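Local atomic coordinates of polyprenyl synthetase (Nonlabens dokdonensis, PDB entry 6KD7), a protein that probably acts as a magnesium-dependent prenyltransferase that joins isoprenoid pyrophosphate units to make geranylgeranyl pyrophosphate. Residues A[17-22]-A[29-34]; A[144-149]-A[161-166]. One frame throughout, in Å; residues are numbered along the deposited sequence.

How the contacts relate
Two contacts of one mainly helical synthase illustrate how packing chemistry follows position in the fold. Contact 1 (17-22 with 29-34) lies toward the periphery, about 22 Å from the centre of the chain; contact 2 (144-149 with 161-166) lies deeper, about 13 Å from it. Both are partly buried and both join parts of the chain close in sequence, but they share no element, and their nearest atoms are about 13 Å apart. At the periphery a loop meets a helix through a weak histidine bond, a water and one valine pair. Nearer the magnesium, two helices pack through a methionine without a direct hydrogen bond, and a second subunit lies against the first of them.

Contact 1 of 2, residues A[17-22]-A[29-34]; sequences SKVTAT and DPVHYI
Val-19 and His-32 lie opposite each other with their CA atoms 8.1 Å apart, and the backbones draw closer toward Thr-22 and Asp-29, whose CA atoms are separated by 6.7 Å. This is a helix-loop-helix connection near the N-terminus of the mainly helical prenyl synthase fold: helix 4-18 ends, Val-19 is the first residue to leave helical backbone angles, and the chain passes alongside the helix 25-35 to which it leads. The two valines form the apolar side, Val-19 CG1 meeting Val-31 CG1 at 4.2 Å, and Val-31 also touches Thr-106 and Met-110 of helix 100-116. His-32 carries the polar side. With CG beside its own backbone N (chi1 -62°), the imidazole turns back to the loop, and NE2 donates a weak bond to Val-19 O at 3.5 Å, bent to 145°. That oxygen sits at the ring edge, in plane, while the methyl Thr-22 CG2 approaches CE1 of His-32 obliquely at 4.2 Å. A water, also in the ring plane, links the parts: it can donate to Thr-22 O at 3.0 Å and Asp-29 OD1 at 2.8 Å, leaving at most a weak, shared bond to His-32 ND1 at 3.5 Å.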
# COMPACT_ATOMS: atom_id res chain seq x y z
N SER A 17 13.53 -1.49 42.40
CA SER A 17 12.87 -0.87 43.57
C SER A 17 12.27 0.52 43.30
O SER A 17 11.23 0.81 43.88
CB SER A 17 13.79 -0.89 44.77
OG SER A 17 13.51 0.17 45.65
N LYS A 18 12.92 1.36 42.49
CA LYS A 18 12.44 2.76 42.31
C LYS A 18 11.59 3.00 41.06
O LYS A 18 11.11 4.13 40.91
CB LYS A 18 13.61 3.75 42.37
CG LYS A 18 13.91 4.28 43.77
CD LYS A 18 15.38 4.47 44.02
CE LYS A 18 15.74 4.55 45.48
NZ LYS A 18 17.21 4.65 45.66
N VAL A 19 11.47 2.03 40.16
CA VAL A 19 10.58 2.23 38.98
C VAL A 19 9.47 1.20 39.15
O VAL A 19 9.64 0.09 38.69
CB VAL A 19 11.31 2.04 37.64
CG1 VAL A 19 10.37 2.16 36.46
CG2 VAL A 19 12.47 3.02 37.51
N THR A 20 8.38 1.60 39.79
CA THR A 20 7.31 0.65 40.18
C THR A 20 5.95 0.94 39.54
O THR A 20 5.04 0.16 39.81
CB THR A 20 7.22 0.64 41.71
OG1 THR A 20 6.96 1.98 42.12
CG2 THR A 20 8.50 0.17 42.36
N ALA A 21 5.81 1.98 38.73
CA ALA A 21 4.47 2.24 38.16
C ALA A 21 4.06 1.04 37.30
O ALA A 21 4.89 0.59 36.53
CB ALA A 21 4.52 3.49 37.33
N THR A 22 2.85 0.52 37.49
CA THR A 22 2.41 -0.63 36.66
C THR A 22 1.08 -0.37 35.94
O THR A 22 0.85 -1.01 34.94
CB THR A 22 2.35 -1.92 37.49
OG1 THR A 22 1.33 -1.72 38.46
CG2 THR A 22 3.66 -2.23 38.17
N ASP A 29 3.93 -1.04 30.89
CA ASP A 29 4.55 -2.35 30.50
C ASP A 29 5.77 -2.12 29.62
O ASP A 29 6.83 -2.67 29.88
CB ASP A 29 3.61 -3.26 29.71
CG ASP A 29 2.58 -3.99 30.54
OD1 ASP A 29 2.64 -3.90 31.80
OD2 ASP A 29 1.70 -4.62 29.89
N PRO A 30 5.71 -1.23 28.60
CA PRO A 30 6.87 -0.97 27.77
C PRO A 30 8.02 -0.30 28.53
O PRO A 30 9.15 -0.42 28.07
CB PRO A 30 6.35 -0.09 26.63
CG PRO A 30 4.87 -0.19 26.69
CD PRO A 30 4.56 -0.43 28.16
N VAL A 31 7.76 0.36 29.65
CA VAL A 31 8.89 0.96 30.41
C VAL A 31 9.71 -0.19 31.02
O VAL A 31 10.94 -0.18 30.90
CB VAL A 31 8.40 1.91 31.50
CG1 VAL A 31 9.58 2.43 32.33
CG2 VAL A 31 7.56 3.05 30.93
N HIS A 32 9.05 -1.12 31.68
CA HIS A 32 9.74 -2.30 32.29
C HIS A 32 10.47 -3.11 31.20
O HIS A 32 11.64 -3.52 31.40
CB HIS A 32 8.74 -3.12 33.10
CG HIS A 32 8.17 -2.33 34.23
ND1 HIS A 32 6.82 -1.98 34.29
CD2 HIS A 32 8.76 -1.72 35.27
CE1 HIS A 32 6.62 -1.24 35.36
NE2 HIS A 32 7.79 -1.06 35.96
N TYR A 33 9.82 -3.28 30.04
CA TYR A 33 10.40 -4.01 28.90
C TYR A 33 11.69 -3.34 28.47
O TYR A 33 12.71 -4.02 28.37
CB TYR A 33 9.38 -4.09 27.77
CG TYR A 33 9.88 -4.79 26.53
CD1 TYR A 33 9.79 -6.16 26.39
CD2 TYR A 33 10.38 -4.06 25.47
CE1 TYR A 33 10.20 -6.80 25.23
CE2 TYR A 33 10.77 -4.68 24.29
CZ TYR A 33 10.67 -6.07 24.16
OH TYR A 33 11.08 -6.65 23.00
N ILE A 34 11.69 -2.04 28.17
CA ILE A 34 12.91 -1.44 27.59
C ILE A 34 14.02 -1.39 28.65
O ILE A 34 15.21 -1.50 28.27
CB ILE A 34 12.66 -0.08 26.92
CG1 ILE A 34 13.87 0.29 26.06
CG2 ILE A 34 12.30 0.99 27.95
CD1 ILE A 34 13.53 1.20 24.96
O HOH W 1 3.37 -2.23 33.97

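Contact 2 of 2, residues A[144-149]-A[161-166]; sequences QQHDVD and YLNMIK
Asn-163 is the first residue of 161-166 to meet helix 144-149, its amide extending toward the imidazole of His-146 in a loose approach at the margin. Two residues earlier, Tyr-161 faces another way and gives its OH to a hydrogen bond with Asp-210, which belongs to DDYLD, an aspartate-rich motif of this family. Met-164 carries most of the contact. Met-164 CA lies 6.0 Å from His-146 CA; the axes of the two segments approach to 8.9 Å and run at 140° to each other. Met-164 CG lies against His-146 CB at 3.7 Å, and the chain then bends at chi2 (-83°) and chi3 (-69°), which carries the thioether across Asp-147. There Met-164 SD rests 3.8 Å from Asp-147 CB, and its methyl CE 3.3 Å from Asp-147 OD1. Asp-147 OD2, meanwhile, forms a salt bridge with Lys-168, so one carboxylate oxygen has a lysine ammonium as partner and the other a methyl group beside it. With an alanine in place of Met-164, a gap would probably open beside His-146 CB and Asp-147 CB, and OD1 would lose its methyl neighbour while the salt bridge remained. Ile-165 points away and packs on helix 188-215. The whole is an obliquely crossed, antiparallel-leaning helix pair in the mainly helical prenyl synthase fold, bordering the metal site: a bound magnesium ion lies about 5 Å from the side chain of Asp-147.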
# COMPACT_ATOMS: atom_id res chain seq x y z
N GLN A 144 20.03 15.22 17.29
CA GLN A 144 19.16 14.34 16.50
C GLN A 144 18.79 15.10 15.24
O GLN A 144 18.92 14.51 14.12
CB GLN A 144 17.88 13.94 17.22
CG GLN A 144 18.05 12.85 18.27
CD GLN A 144 18.55 11.54 17.69
OE1 GLN A 144 18.49 11.32 16.46
NE2 GLN A 144 19.04 10.67 18.57
N GLN A 145 18.36 16.35 15.39
CA GLN A 145 17.90 17.11 14.20
C GLN A 145 19.06 17.34 13.25
O GLN A 145 18.83 17.26 12.05
CB GLN A 145 17.28 18.45 14.55
CG GLN A 145 16.69 19.16 13.34
CD GLN A 145 15.62 18.36 12.65
OE1 GLN A 145 14.72 17.80 13.28
NE2 GLN A 145 15.77 18.24 11.34
N HIS A 146 20.25 17.66 13.75
CA HIS A 146 21.43 17.87 12.89
C HIS A 146 21.67 16.58 12.11
O HIS A 146 21.99 16.65 10.92
CB HIS A 146 22.67 18.26 13.71
CG HIS A 146 22.61 19.66 14.21
ND1 HIS A 146 22.78 20.00 15.55
CD2 HIS A 146 22.39 20.81 13.58
CE1 HIS A 146 22.66 21.29 15.70
NE2 HIS A 146 22.41 21.80 14.51
N ASP A 147 21.62 15.43 12.77
CA ASP A 147 21.93 14.15 12.12
C ASP A 147 20.90 13.93 10.98
O ASP A 147 21.29 13.48 9.89
CB ASP A 147 21.90 13.01 13.12
CG ASP A 147 22.67 11.78 12.68
OD1 ASP A 147 23.59 11.88 11.89
OD2 ASP A 147 22.37 10.75 13.17
N VAL A 148 19.65 14.27 11.20
CA VAL A 148 18.57 14.18 10.17
C VAL A 148 18.91 15.15 9.04
O VAL A 148 18.85 14.71 7.91
CB VAL A 148 17.17 14.47 10.76
CG1 VAL A 148 16.10 14.65 9.67
CG2 VAL A 148 16.77 13.36 11.70
N ASP A 149 19.26 16.39 9.37
CA ASP A 149 19.58 17.41 8.34
C ASP A 149 20.75 16.90 7.47
O ASP A 149 20.76 17.18 6.26
CB ASP A 149 19.87 18.77 8.97
CG ASP A 149 18.68 19.40 9.68
OD1 ASP A 149 17.53 18.96 9.45
OD2 ASP A 149 18.93 20.29 10.50
N TYR A 161 30.14 17.58 11.76
CA TYR A 161 29.95 16.19 12.23
C TYR A 161 30.34 16.09 13.73
O TYR A 161 29.58 15.46 14.49
CB TYR A 161 30.74 15.19 11.38
CG TYR A 161 30.46 13.76 11.78
CD1 TYR A 161 29.25 13.15 11.42
CD2 TYR A 161 31.32 13.08 12.64
CE1 TYR A 161 28.95 11.86 11.85
CE2 TYR A 161 31.01 11.80 13.10
CZ TYR A 161 29.83 11.19 12.69
OH TYR A 161 29.54 9.94 13.16
N LEU A 162 31.47 16.68 14.16
CA LEU A 162 31.92 16.50 15.58
C LEU A 162 30.96 17.23 16.52
O LEU A 162 30.62 16.68 17.57
CB LEU A 162 33.36 17.00 15.74
CG LEU A 162 34.39 16.14 14.99
CD1 LEU A 162 35.76 16.82 14.99
CD2 LEU A 162 34.44 14.74 15.58
N ASN A 163 30.49 18.39 16.10
CA ASN A 163 29.46 19.15 16.84
C ASN A 163 28.19 18.29 16.96
O ASN A 163 27.60 18.23 18.06
CB ASN A 163 29.23 20.52 16.20
CG ASN A 163 28.23 21.31 17.00
OD1 ASN A 163 28.49 21.59 18.14
ND2 ASN A 163 27.03 21.53 16.47
N MET A 164 27.79 17.59 15.89
CA MET A 164 26.53 16.82 15.94
C MET A 164 26.69 15.66 16.93
O MET A 164 25.81 15.49 17.83
CB MET A 164 26.15 16.35 14.54
CG MET A 164 24.91 15.46 14.51
SD MET A 164 25.21 13.72 14.90
CE MET A 164 26.14 13.20 13.44
N ILE A 165 27.75 14.85 16.80
CA ILE A 165 27.92 13.69 17.72
C ILE A 165 28.18 14.17 19.16
O ILE A 165 27.77 13.46 20.12
CB ILE A 165 28.98 12.69 17.25
CG1 ILE A 165 30.37 13.31 17.13
CG2 ILE A 165 28.51 12.01 15.97
CD1 ILE A 165 31.45 12.25 17.04
N LYS A 166 28.71 15.37 19.33
CA LYS A 166 28.88 15.89 20.71
C LYS A 166 27.50 16.05 21.33
O LYS A 166 27.28 15.49 22.45
CB LYS A 166 29.64 17.22 20.70
CG LYS A 166 29.80 17.82 22.10
CD LYS A 166 30.54 19.13 22.09
CE LYS A 166 29.80 20.23 22.79
NZ LYS A 166 30.35 21.53 22.34